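Local coordinates for phosphonopyruvate hydrolase (Variovorax sp., PDB 2DUA), which hydrolyses phosphonopyruvate to pyruvate and phosphate with the help of a divalent cation such as cobalt, magnesium or manganese, at residues Gly43-Ala48 with Asn236-Ala241; Gly37-Ser42 with Ser72-Pro77; Glu157-Gly162 with Ile183-Arg188. One frame throughout, in Å; residues are numbered along the deposited sequence.

Contact 1. Residues Gly43-Ala48 with Asn236-Ala241; sequences GFELSA and NHAIRA. With OXL (oxalate ion), chain C.
Glu45 reaches from helix 43-49 to the start of helix 237-256 and takes hold of Ile239. Its first torsion sets CG beside the backbone N (chi1 -73°), and the chain then bends at chi2. CG passes 3.9 Å from Asn236 CA and equally near the CG2 branch of Ile239. CD lies against the side of Ile239, 3.6 Å from its CB. At the tip, OE2 accepts a nearly straight hydrogen bond from Ile239 N at 2.7 Å. The N-H comes from above the carboxylate plane, 53° out of it. OE2 is also 2.9 Å from Ala238 N, so the carboxylate sits over the first turn of the helix, where the helix dipole would probably favour a negative charge. OE1 is hydrogen-bonded to ND1 of His23, which helps fix the rotation of the carboxylate.

Apolar contacts flank this grip. Ala48 CB meets Ile239 CG1 at 4.0 Å. The CE2 corner of the Phe44 ring lies 3.8 Å from Asn236 CB. Phe44 also gives its backbone N-H to O3 of the bound oxalate (2.8 Å), and its side chain touches Asp54, probably the nucleophile. Ile272 of the second subunit packs on Ala48, and Gln276 of that subunit on Phe44.

The short segments of the two helices run 29° from parallel, with axes 9.6 Å apart. Helix 43-49 follows barrel strand 38-41, and helix 237-256 follows the last strand, 229-234.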
loop_
_atom_site.group_PDB
_atom_site.type_symbol
_atom_site.label_atom_id
_atom_site.label_comp_id
_atom_site.label_asym_id
_atom_site.label_seq_id
_atom_site.Cartn_x
_atom_site.Cartn_y
_atom_site.Cartn_z
ATOM N N GLY A 43 -0.582 13.119 -12.500
ATOM C CA GLY A 43 -1.070 11.751 -12.641
ATOM C C GLY A 43 -0.438 11.235 -13.923
ATOM O O GLY A 43 -0.151 10.064 -14.069
ATOM N N PHE A 44 -0.247 12.112 -14.904
ATOM C CA PHE A 44 0.363 11.636 -16.159
ATOM C C PHE A 44 1.803 11.152 -15.875
ATOM O O PHE A 44 2.199 10.072 -16.340
ATOM C CB PHE A 44 0.386 12.758 -17.224
ATOM C CG PHE A 44 1.147 12.372 -18.495
ATOM C CD1 PHE A 44 0.562 11.605 -19.482
ATOM C CD2 PHE A 44 2.475 12.765 -18.654
ATOM C CE1 PHE A 44 1.293 11.237 -20.627
ATOM C CE2 PHE A 44 3.208 12.411 -19.779
ATOM C CZ PHE A 44 2.615 11.647 -20.769
ATOM N N GLU A 45 2.594 11.940 -15.125
ATOM C CA GLU A 45 3.946 11.445 -14.867
ATOM C C GLU A 45 3.958 10.182 -14.004
ATOM O O GLU A 45 4.798 9.291 -14.213
ATOM C CB GLU A 45 4.820 12.503 -14.192
ATOM C CG GLU A 45 5.257 13.652 -15.154
ATOM C CD GLU A 45 6.714 14.077 -14.878
ATOM O OE1 GLU A 45 7.247 13.648 -13.845
ATOM O OE2 GLU A 45 7.336 14.820 -15.669
ATOM N N LEU A 46 3.078 10.093 -13.002
ATOM C CA LEU A 46 3.119 8.843 -12.172
ATOM C C LEU A 46 2.702 7.607 -12.984
ATOM O O LEU A 46 3.366 6.548 -12.932
ATOM C CB LEU A 46 2.242 8.994 -10.936
ATOM C CG LEU A 46 2.402 7.846 -9.924
ATOM C CD1 LEU A 46 3.818 7.760 -9.316
ATOM C CD2 LEU A 46 1.347 8.078 -8.851
ATOM N N SER A 47 1.605 7.708 -13.739
ATOM C CA SER A 47 1.197 6.569 -14.548
ATOM C C SER A 47 2.326 6.269 -15.600
ATOM O O SER A 47 2.626 5.103 -15.873
ATOM C CB SER A 47 -0.185 6.874 -15.195
ATOM O OG SER A 47 -0.025 7.951 -16.087
ATOM N N ALA A 48 2.994 7.296 -16.166
ATOM C CA ALA A 48 4.072 7.009 -17.144
ATOM C C ALA A 48 5.231 6.232 -16.466
ATOM O O ALA A 48 5.765 5.285 -17.054
ATOM C CB ALA A 48 4.594 8.305 -17.765
ATOM N N ASN A 236 5.136 17.693 -17.756
ATOM C CA ASN A 236 5.684 16.346 -17.921
ATOM C C ASN A 236 7.149 16.334 -18.295
ATOM O O ASN A 236 7.624 15.376 -18.868
ATOM C CB ASN A 236 4.916 15.678 -19.038
ATOM C CG ASN A 236 4.901 16.519 -20.295
ATOM O OD1 ASN A 236 3.980 16.412 -21.090
ATOM N ND2 ASN A 236 5.899 17.377 -20.478
ATOM N N HIS A 237 7.851 17.421 -18.015
ATOM C CA HIS A 237 9.241 17.496 -18.416
ATOM C C HIS A 237 10.193 16.626 -17.621
ATOM O O HIS A 237 11.271 16.283 -18.128
ATOM C CB HIS A 237 9.682 18.957 -18.383
ATOM C CG HIS A 237 8.787 19.842 -19.204
ATOM N ND1 HIS A 237 7.605 20.360 -18.716
ATOM C CD2 HIS A 237 8.802 20.120 -20.537
ATOM C CE1 HIS A 237 6.924 20.900 -19.719
ATOM N NE2 HIS A 237 7.632 20.770 -20.835
ATOM N N ALA A 238 9.814 16.243 -16.397
ATOM C CA ALA A 238 10.737 15.441 -15.581
ATOM C C ALA A 238 10.775 14.025 -16.125
ATOM O O ALA A 238 11.861 13.437 -16.275
ATOM C CB ALA A 238 10.289 15.415 -14.106
ATOM N N ILE A 239 9.598 13.474 -16.419
ATOM C CA ILE A 239 9.584 12.116 -16.922
ATOM C C ILE A 239 10.235 12.107 -18.315
ATOM O O ILE A 239 10.902 11.161 -18.670
ATOM C CB ILE A 239 8.094 11.489 -16.940
ATOM C CG1 ILE A 239 8.149 9.963 -17.054
ATOM C CG2 ILE A 239 7.302 12.046 -18.066
ATOM C CD1 ILE A 239 8.663 9.301 -15.801
ATOM N N ARG A 240 10.058 13.178 -19.096
ATOM C CA ARG A 240 10.650 13.179 -20.440
ATOM C C ARG A 240 12.182 13.258 -20.359
ATOM O O ARG A 240 12.874 12.520 -21.067
ATOM C CB ARG A 240 10.066 14.321 -21.283
ATOM C CG ARG A 240 8.609 13.995 -21.742
ATOM C CD ARG A 240 7.867 15.322 -22.115
ATOM N NE ARG A 240 8.397 15.908 -23.365
ATOM C CZ ARG A 240 8.147 17.169 -23.732
ATOM N NH1 ARG A 240 7.391 17.951 -22.949
ATOM N NH2 ARG A 240 8.635 17.635 -24.866
ATOM N N ALA A 241 12.686 14.116 -19.482
ATOM C CA ALA A 241 14.121 14.258 -19.317
ATOM C C ALA A 241 14.713 12.899 -18.849
ATOM O O ALA A 241 15.740 12.434 -19.379
ATOM C CB ALA A 241 14.436 15.397 -18.266
HETATM C C1 OXL C . -0.924 15.872 -15.628
HETATM C C2 OXL C . -1.991 16.789 -16.074
HETATM O O1 OXL C . 0.311 16.278 -15.660
HETATM O O2 OXL C . -3.188 16.507 -15.765
HETATM O O3 OXL C . -1.284 14.746 -15.226
HETATM O O4 OXL C . -1.680 17.819 -16.709
#

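Contact 2. Residues Gly37-Ser42 with Ser72-Pro77; sequences GGIWGS and STVSIP. With OXL (oxalate ion), chain C; XYS (alpha-D-xylopyranose), chain B.
The TIM barrel of the isocitrate lyase/PEP mutase superfamily brings these segments together. Gly37-Ser42 holds barrel strand 38-41. Ser72-Pro77 is the loop that leads from helix 60-71 into the next strand, 78-81. The contact therefore lies where a beta-alpha-beta crossover returns to the sheet.

One backbone bond joins the strand to the loop: Ile39 N donates to Pro77 O at 2.9 Å. It is nearly straight at the hydrogen and begins the pairing that Ile39 continues with Ile79. Beside it, Gly37 O rests against Pro77 CD at 3.4 Å. Gly38 CA lies 3.3 Å from Pro77 O.

The apolar part is made by branch ends. Ile39 CD1 meets Ile76 CD1 at 3.7 Å, the two side chains crossing at about a right angle. Ile76 reaches it by an extended chi2 (172°), which also lays CD1 over Gly38 CA. Val74 CG2 touches Ile39 CG1 more loosely. Ala31 and Ala28 of helix 25-34 pack on Ile39 and Val74, respectively.

The far end of strand 38-41 enters the substrate site. Gly41 centres an inverse gamma turn, and Ser42 N-caps the following helix through Glu45 N. Oxalate O1 is bound twice here, by Trp40 NE1 at the indole edge (2.9 Å) and by Ser42 OG at 2.6 Å.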
loop_
_atom_site.group_PDB
_atom_site.type_symbol
_atom_site.label_atom_id
_atom_site.label_comp_id
_atom_site.label_asym_id
_atom_site.label_seq_id
_atom_site.Cartn_x
_atom_site.Cartn_y
_atom_site.Cartn_z
ATOM N N GLY A 37 8.757 27.164 -7.687
ATOM C CA GLY A 37 7.923 27.542 -6.552
ATOM C C GLY A 37 7.200 26.391 -5.892
ATOM O O GLY A 37 7.037 26.373 -4.678
ATOM N N GLY A 38 6.772 25.429 -6.702
ATOM C CA GLY A 38 6.031 24.305 -6.166
ATOM C C GLY A 38 6.233 23.023 -6.980
ATOM O O GLY A 38 6.911 23.017 -8.012
ATOM N N ILE A 39 5.692 21.919 -6.466
ATOM C CA ILE A 39 5.765 20.637 -7.152
ATOM C C ILE A 39 4.382 20.320 -7.702
ATOM O O ILE A 39 3.395 20.582 -7.018
ATOM C CB ILE A 39 6.088 19.482 -6.165
ATOM C CG1 ILE A 39 7.455 19.714 -5.511
ATOM C CG2 ILE A 39 6.045 18.100 -6.906
ATOM C CD1 ILE A 39 8.669 19.967 -6.508
ATOM N N TRP A 40 4.314 19.724 -8.906
ATOM C CA TRP A 40 3.052 19.294 -9.508
ATOM C C TRP A 40 3.030 17.738 -9.413
ATOM O O TRP A 40 3.834 17.059 -10.054
ATOM C CB TRP A 40 2.990 19.798 -10.972
ATOM C CG TRP A 40 1.921 19.184 -11.928
ATOM C CD1 TRP A 40 2.163 18.708 -13.186
ATOM C CD2 TRP A 40 0.478 19.108 -11.746
ATOM N NE1 TRP A 40 0.981 18.338 -13.803
ATOM C CE2 TRP A 40 -0.062 18.580 -12.938
ATOM C CE3 TRP A 40 -0.401 19.438 -10.691
ATOM C CZ2 TRP A 40 -1.418 18.377 -13.109
ATOM C CZ3 TRP A 40 -1.767 19.234 -10.864
ATOM C CH2 TRP A 40 -2.267 18.709 -12.070
ATOM N N GLY A 41 2.113 17.199 -8.613
ATOM C CA GLY A 41 2.012 15.753 -8.433
ATOM C C GLY A 41 1.165 15.205 -9.562
ATOM O O GLY A 41 0.038 14.814 -9.377
ATOM N N SER A 42 1.774 15.203 -10.752
ATOM C CA SER A 42 1.174 14.803 -12.012
ATOM C C SER A 42 0.693 13.331 -12.123
ATOM O O SER A 42 1.508 12.394 -11.894
ATOM C CB SER A 42 2.223 15.061 -13.104
ATOM O OG SER A 42 1.698 14.587 -14.309
ATOM N N SER A 72 6.639 14.927 2.290
ATOM C CA SER A 72 7.481 14.755 3.464
ATOM C C SER A 72 8.967 14.964 3.087
ATOM O O SER A 72 9.844 14.991 3.936
ATOM C CB SER A 72 7.211 13.357 4.063
ATOM O OG SER A 72 7.652 12.354 3.151
ATOM N N THR A 73 9.240 15.170 1.813
ATOM C CA THR A 73 10.615 15.383 1.340
ATOM C C THR A 73 10.958 16.852 1.029
ATOM O O THR A 73 12.081 17.292 1.266
ATOM C CB THR A 73 10.831 14.560 0.046
ATOM O OG1 THR A 73 10.641 13.184 0.364
ATOM C CG2 THR A 73 12.271 14.750 -0.573
ATOM N N VAL A 74 10.006 17.591 0.465
ATOM C CA VAL A 74 10.282 18.994 0.045
ATOM C C VAL A 74 9.667 20.012 1.010
ATOM O O VAL A 74 8.768 19.675 1.781
ATOM C CB VAL A 74 9.748 19.264 -1.421
ATOM C CG1 VAL A 74 10.428 18.337 -2.425
ATOM C CG2 VAL A 74 8.262 19.109 -1.478
ATOM N N SER A 75 10.151 21.256 0.976
ATOM C CA SER A 75 9.605 22.262 1.881
ATOM C C SER A 75 8.711 23.232 1.118
ATOM O O SER A 75 8.118 24.108 1.713
ATOM C CB SER A 75 10.759 23.016 2.610
ATOM O OG SER A 75 11.491 23.797 1.668
ATOM N N ILE A 76 8.555 23.027 -0.191
ATOM C CA ILE A 76 7.746 23.926 -0.988
ATOM C C ILE A 76 6.353 23.311 -1.204
ATOM O O ILE A 76 6.195 22.123 -1.046
ATOM C CB ILE A 76 8.433 24.205 -2.334
ATOM C CG1 ILE A 76 8.717 22.895 -3.045
ATOM C CG2 ILE A 76 9.706 24.981 -2.099
ATOM C CD1 ILE A 76 9.229 23.057 -4.512
ATOM N N PRO A 77 5.335 24.117 -1.557
ATOM C CA PRO A 77 3.998 23.542 -1.753
ATOM C C PRO A 77 3.828 22.486 -2.851
ATOM O O PRO A 77 4.405 22.562 -3.934
ATOM C CB PRO A 77 3.129 24.778 -2.025
ATOM C CG PRO A 77 3.919 25.904 -1.415
ATOM C CD PRO A 77 5.298 25.567 -1.819
HETATM C C1 OXL C . -0.924 15.872 -15.628
HETATM C C2 OXL C . -1.991 16.789 -16.074
HETATM O O1 OXL C . 0.311 16.278 -15.660
HETATM O O2 OXL C . -3.188 16.507 -15.765
HETATM O O3 OXL C . -1.284 14.746 -15.226
HETATM O O4 OXL C . -1.680 17.819 -16.709
HETATM C C1 XYS B . 15.145 22.059 2.518
HETATM C C2 XYS B . 15.392 21.401 3.837
HETATM C C3 XYS B . 14.188 21.599 4.769
HETATM C C4 XYS B . 13.780 23.096 4.896
HETATM C C5 XYS B . 13.892 23.944 3.617
HETATM O O1 XYS B . 14.121 21.508 1.718
HETATM O O2 XYS B . 15.623 20.003 3.656
HETATM O O3 XYS B . 14.450 21.023 6.061
HETATM O O4 XYS B . 12.605 23.393 5.669
HETATM O O5 XYS B . 14.917 23.478 2.665
#

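Contact 3. Residues Glu157-Gly162 with Ile183-Arg188; sequences EALIAG and ILIHSR
Leu159 and Ile185 make the apolar contact between side chains. Their CD1 atoms meet at 3.6 Å, with the side chains crossing at about a right angle. Ile195 and Phe198 of helix 193-201 also pack on Ile185. Ile160 works along the neighbouring backbone. Its CG1 lies beside its own backbone N (chi1 -58°), and CD1 reaches Ser187 C at 3.4 Å. The same methyl touches CD2 of the His186 ring at 3.8 Å. The other branch, CG2, sits over the centre of one face of the Arg188 guanidinium, 3.6 Å above its plane.

No direct hydrogen bond links the segments; two waters do this instead. One accepts from Leu159 N and donates to His186 O, the latter at 2.7 Å. The second accepts from Arg188 N at 3.0 Å and gives a weak bond to Leu159 O.

Among the charged groups, the bent Glu157 chain brings OE2 to 3.6 Å from His186 CB. The carboxylate and the imidazole lie side by side, their planes 22° apart. OE2 forms a salt bridge with Arg155 NE. Glu157 is thus placed to orient Arg155, whose NH1 binds the oxalate.

Glu157-Gly162 follows strand 151-156; Ile183-Arg188 runs from the end of strand 182-185 into the next loop. His186 and Arg188 bind the substrate, consistent with a place at the active-site mouth, which in TIM-barrel enzymes lies at the C-terminal strand ends.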
loop_
_atom_site.group_PDB
_atom_site.type_symbol
_atom_site.label_atom_id
_atom_site.label_comp_id
_atom_site.label_asym_id
_atom_site.label_seq_id
_atom_site.Cartn_x
_atom_site.Cartn_y
_atom_site.Cartn_z
ATOM N N GLU A 157 -12.038 21.696 -19.080
ATOM C CA GLU A 157 -11.607 20.995 -20.268
ATOM C C GLU A 157 -12.494 21.310 -21.470
ATOM O O GLU A 157 -12.443 20.571 -22.465
ATOM C CB GLU A 157 -11.623 19.473 -20.002
ATOM C CG GLU A 157 -10.478 19.019 -19.039
ATOM C CD GLU A 157 -9.139 19.054 -19.719
ATOM O OE1 GLU A 157 -8.905 18.201 -20.601
ATOM O OE2 GLU A 157 -8.328 19.943 -19.406
ATOM N N ALA A 158 -13.290 22.385 -21.378
ATOM C CA ALA A 158 -14.214 22.749 -22.462
ATOM C C ALA A 158 -13.552 23.037 -23.827
ATOM O O ALA A 158 -14.134 22.714 -24.862
ATOM C CB ALA A 158 -15.117 23.919 -22.037
ATOM N N LEU A 159 -12.365 23.634 -23.834
ATOM C CA LEU A 159 -11.668 23.901 -25.090
ATOM C C LEU A 159 -11.215 22.576 -25.733
ATOM O O LEU A 159 -11.395 22.386 -26.922
ATOM C CB LEU A 159 -10.467 24.807 -24.861
ATOM C CG LEU A 159 -10.854 26.194 -24.331
ATOM C CD1 LEU A 159 -9.647 27.093 -24.025
ATOM C CD2 LEU A 159 -11.669 26.881 -25.406
ATOM N N ILE A 160 -10.652 21.674 -24.923
ATOM C CA ILE A 160 -10.187 20.368 -25.360
ATOM C C ILE A 160 -11.409 19.577 -25.914
ATOM O O ILE A 160 -11.328 18.873 -26.909
ATOM C CB ILE A 160 -9.602 19.550 -24.166
ATOM C CG1 ILE A 160 -8.446 20.292 -23.479
ATOM C CG2 ILE A 160 -9.162 18.224 -24.665
ATOM C CD1 ILE A 160 -7.312 20.631 -24.381
ATOM N N ALA A 161 -12.543 19.729 -25.255
ATOM C CA ALA A 161 -13.746 19.030 -25.654
ATOM C C ALA A 161 -14.310 19.619 -26.919
ATOM O O ALA A 161 -15.286 19.112 -27.426
ATOM C CB ALA A 161 -14.788 19.123 -24.556
ATOM N N GLY A 162 -13.719 20.704 -27.401
ATOM C CA GLY A 162 -14.214 21.352 -28.599
ATOM C C GLY A 162 -15.542 22.065 -28.415
ATOM O O GLY A 162 -16.283 22.209 -29.377
ATOM N N ILE A 183 -8.575 28.758 -11.665
ATOM C CA ILE A 183 -9.131 28.021 -12.772
ATOM C C ILE A 183 -7.981 27.639 -13.682
ATOM O O ILE A 183 -7.206 28.492 -14.090
ATOM C CB ILE A 183 -10.174 28.898 -13.592
ATOM C CG1 ILE A 183 -11.391 29.280 -12.701
ATOM C CG2 ILE A 183 -10.619 28.108 -14.819
ATOM C CD1 ILE A 183 -12.108 27.999 -12.048
ATOM N N LEU A 184 -7.873 26.358 -13.983
ATOM C CA LEU A 184 -6.801 25.898 -14.864
ATOM C C LEU A 184 -7.488 25.689 -16.207
ATOM O O LEU A 184 -8.447 24.916 -16.297
ATOM C CB LEU A 184 -6.218 24.592 -14.319
ATOM C CG LEU A 184 -4.955 24.077 -15.020
ATOM C CD1 LEU A 184 -4.319 22.996 -14.165
ATOM C CD2 LEU A 184 -5.293 23.564 -16.437
ATOM N N ILE A 185 -7.022 26.379 -17.238
ATOM C CA ILE A 185 -7.622 26.257 -18.557
ATOM C C ILE A 185 -6.597 25.627 -19.495
ATOM O O ILE A 185 -5.442 25.987 -19.494
ATOM C CB ILE A 185 -8.116 27.633 -19.087
ATOM C CG1 ILE A 185 -8.688 27.443 -20.477
ATOM C CG2 ILE A 185 -6.985 28.714 -19.012
ATOM C CD1 ILE A 185 -10.057 26.691 -20.447
ATOM N N HIS A 186 -7.045 24.665 -20.282
ATOM C CA HIS A 186 -6.141 23.915 -21.128
ATOM C C HIS A 186 -6.556 23.902 -22.604
ATOM O O HIS A 186 -7.732 23.897 -22.902
ATOM C CB HIS A 186 -6.112 22.483 -20.571
ATOM C CG HIS A 186 -4.885 21.721 -20.946
ATOM N ND1 HIS A 186 -3.617 22.230 -20.766
ATOM C CD2 HIS A 186 -4.730 20.528 -21.574
ATOM C CE1 HIS A 186 -2.731 21.392 -21.279
ATOM N NE2 HIS A 186 -3.379 20.352 -21.779
ATOM N N SER A 187 -5.565 23.855 -23.497
ATOM C CA SER A 187 -5.777 23.820 -24.942
ATOM C C SER A 187 -4.913 22.741 -25.601
ATOM O O SER A 187 -3.822 22.467 -25.132
ATOM C CB SER A 187 -5.378 25.148 -25.581
ATOM O OG SER A 187 -5.679 25.141 -26.957
ATOM N N ARG A 188 -5.397 22.164 -26.696
ATOM C CA ARG A 188 -4.618 21.159 -27.434
ATOM C C ARG A 188 -4.361 21.715 -28.869
ATOM O O ARG A 188 -3.757 21.051 -29.712
ATOM C CB ARG A 188 -5.377 19.831 -27.528
ATOM C CG ARG A 188 -6.246 19.766 -28.767
ATOM C CD ARG A 188 -7.546 19.037 -28.560
ATOM N NE ARG A 188 -7.378 17.688 -28.032
ATOM C CZ ARG A 188 -8.389 16.834 -27.913
ATOM N NH1 ARG A 188 -9.613 17.193 -28.284
ATOM N NH2 ARG A 188 -8.182 15.626 -27.421
HETATM O O HOH W 1 -10.133 23.243 -21.878
HETATM O O HOH W 2 -8.169 22.767 -27.600
#

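Overall arrangement
All three contacts belong to one closed barrel of eight parallel strands. Contact 2 joins the second strand, 38-41, to the loop before the third. The first segment of contact 1 follows directly in the chain: helix 43-49 comes after that strand and meets the helix after the eighth. Their centres are about 15 Å apart, and both touch the same oxalate. In sequence their segments alternate. Contact 3 comes after contact 2 and falls between the two segments of contact 1. It joins the loop after the fifth strand to the end of the sixth and the loop beyond, with its centre about 20 Å from that of contact 1 and about 25 Å from that of contact 2. Substrate-binding residues from distant parts of the chain thus gather round one site.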